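Esterase (Pseudomonas putida, PDB 1ZOI) probably hydrolyses ester bonds stereoselectively, as an alpha/beta-hydrolase-fold esterase used in the synthesis of D-beta-acetylthioisobutyric acid. Local coordinates at residues Gly137-Lys140 with Ser141-Asp144. Residues are numbered along the deposited sequence; the frame is centred on the assembly and turned at random.
Sequences GLPK and SVFD
K140 reaches D144, four residues on, and pairs with its carboxylate. Followed outward, CB of K140 sits next to the peptide N of S141 simply because that is the following residue; the real contacts begin at CG. With CG anti to the backbone N (chi1 -178°), the chain sets off extended, and K140 CG passes D144 OD1 at 3.6 Å. CE runs beside the same oxygen, 3.8 Å from D144 OD1. A bend in the last torsion (chi4 -68°) then brings K140 NZ onto D144 OD1 at 2.9 Å, a salt bridge made to the syn lone pair, on the side of the other oxygen. The two side chains meet at about a right angle. In the backbone, D144 N donates to K140 O, the i to i+4 bond of an alpha-helix, and F143 N adds a weak bond to that oxygen. The contact lies on the protein surface at the N-terminal end of helix 140-152, the first helix of the helical cap inserted between strands 118-121 and 219-224 of the alpha/beta hydrolase fold. One residue earlier, P139 O accepts the N-H of V142 (V142 N to P139 O 3.0 Å), an i to i+3 bond, while P139 CG touches V142 CG2 at 3.9 Å. F143 is buried, its side chain packing on I200 and S204 of helix 193-204. L138 CB lies 4.0 Å from F143 CZ and F143 CE2, and L138 CD1 touches F143 CZ; these two side chains also cross at about a right angle. Backbone hydrogen bonds to M128 and Q130 tie L138 to an earlier part of the chain.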
ATOM      1  N   GLY A 137      21.928  27.649 -11.432  1.00 21.55           N
ATOM      2  CA  GLY A 137      20.906  26.826 -10.814  1.00 19.79           C
ATOM      3  C   GLY A 137      19.499  27.380 -10.960  1.00 19.65           C
ATOM      4  O   GLY A 137      19.280  28.409 -11.599  1.00 20.74           O
ATOM      5  N   LEU A 138      18.538  26.685 -10.364  1.00 17.15           N
ATOM      6  CA  LEU A 138      17.140  27.094 -10.404  1.00 15.64           C
ATOM      7  C   LEU A 138      16.825  27.931  -9.169  1.00 15.23           C
ATOM      8  O   LEU A 138      17.248  27.593  -8.062  1.00 14.05           O
ATOM      9  CB  LEU A 138      16.230  25.861 -10.407  1.00 17.44           C
ATOM     10  CG  LEU A 138      16.041  25.087 -11.709  1.00 16.51           C
ATOM     11  CD1 LEU A 138      15.435  23.720 -11.406  1.00 19.16           C
ATOM     12  CD2 LEU A 138      15.145  25.885 -12.646  1.00 17.79           C
ATOM     13  N   PRO A 139      16.079  29.035  -9.336  1.00 16.83           N
ATOM     14  CA  PRO A 139      15.749  29.864  -8.172  1.00 17.80           C
ATOM     15  C   PRO A 139      15.088  29.033  -7.071  1.00 16.76           C
ATOM     16  O   PRO A 139      14.290  28.137  -7.347  1.00 15.99           O
ATOM     17  CB  PRO A 139      14.824  30.937  -8.756  1.00 25.28           C
ATOM     18  CG  PRO A 139      14.246  30.285  -9.976  1.00 27.45           C
ATOM     19  CD  PRO A 139      15.428  29.551 -10.551  1.00 24.08           C
ATOM     20  N   LYS A 140      15.436  29.331  -5.825  1.00 15.85           N
ATOM     21  CA  LYS A 140      14.894  28.598  -4.688  1.00 14.52           C
ATOM     22  C   LYS A 140      13.368  28.584  -4.675  1.00 15.73           C
ATOM     23  O   LYS A 140      12.757  27.640  -4.176  1.00 14.76           O
ATOM     24  CB  LYS A 140      15.430  29.195  -3.383  1.00 15.29           C
ATOM     25  CG  LYS A 140      14.970  28.466  -2.127  1.00 16.64           C
ATOM     26  CD  LYS A 140      15.745  28.938  -0.901  1.00 20.15           C
ATOM     27  CE  LYS A 140      15.238  28.279   0.380  1.00 19.70           C
ATOM     28  NZ  LYS A 140      13.866  28.736   0.742  1.00 22.79           N
ATOM     29  N   SER A 141      12.756  29.622  -5.240  1.00 15.24           N
ATOM     30  CA  SER A 141      11.302  29.723  -5.290  1.00 15.07           C
ATOM     31  C   SER A 141      10.654  28.494  -5.922  1.00 14.80           C
ATOM     32  O   SER A 141       9.534  28.125  -5.569  1.00 15.73           O
ATOM     33  CB  SER A 141      10.885  30.975  -6.071  1.00 16.52           C
ATOM     34  OG  SER A 141      11.339  30.911  -7.412  1.00 16.41           O
ATOM     35  N   VAL A 142      11.355  27.875  -6.867  1.00 13.23           N
ATOM     36  CA  VAL A 142      10.851  26.689  -7.547  1.00 12.79           C
ATOM     37  C   VAL A 142      10.669  25.563  -6.529  1.00 12.42           C
ATOM     38  O   VAL A 142       9.641  24.874  -6.512  1.00 11.63           O
ATOM     39  CB  VAL A 142      11.837  26.234  -8.642  1.00 12.29           C
ATOM     40  CG1 VAL A 142      11.440  24.865  -9.179  1.00 13.45           C
ATOM     41  CG2 VAL A 142      11.851  27.260  -9.777  1.00 11.52           C
ATOM     42  N   PHE A 143      11.666  25.397  -5.671  1.00 14.09           N
ATOM     43  CA  PHE A 143      11.626  24.353  -4.661  1.00 13.50           C
ATOM     44  C   PHE A 143      10.665  24.712  -3.532  1.00 13.74           C
ATOM     45  O   PHE A 143      10.048  23.828  -2.942  1.00 14.25           O
ATOM     46  CB  PHE A 143      13.049  24.083  -4.160  1.00 14.42           C
ATOM     47  CG  PHE A 143      14.007  23.753  -5.274  1.00 13.84           C
ATOM     48  CD1 PHE A 143      13.830  22.604  -6.043  1.00 11.96           C
ATOM     49  CD2 PHE A 143      15.034  24.627  -5.610  1.00 13.99           C
ATOM     50  CE1 PHE A 143      14.659  22.336  -7.133  1.00 13.61           C
ATOM     51  CE2 PHE A 143      15.872  24.366  -6.703  1.00 12.63           C
ATOM     52  CZ  PHE A 143      15.680  23.217  -7.465  1.00 14.11           C
ATOM     53  N   ASP A 144      10.518  26.004  -3.243  1.00 13.85           N
ATOM     54  CA  ASP A 144       9.574  26.424  -2.207  1.00 12.78           C
ATOM     55  C   ASP A 144       8.173  26.045  -2.697  1.00 12.58           C
ATOM     56  O   ASP A 144       7.307  25.645  -1.911  1.00 11.32           O
ATOM     57  CB  ASP A 144       9.629  27.943  -1.975  1.00 16.43           C
ATOM     58  CG  ASP A 144      10.973  28.420  -1.454  1.00 16.36           C
ATOM     59  OD1 ASP A 144      11.702  27.630  -0.819  1.00 18.53           O
ATOM     60  OD2 ASP A 144      11.296  29.611  -1.668  1.00 21.77           O
TER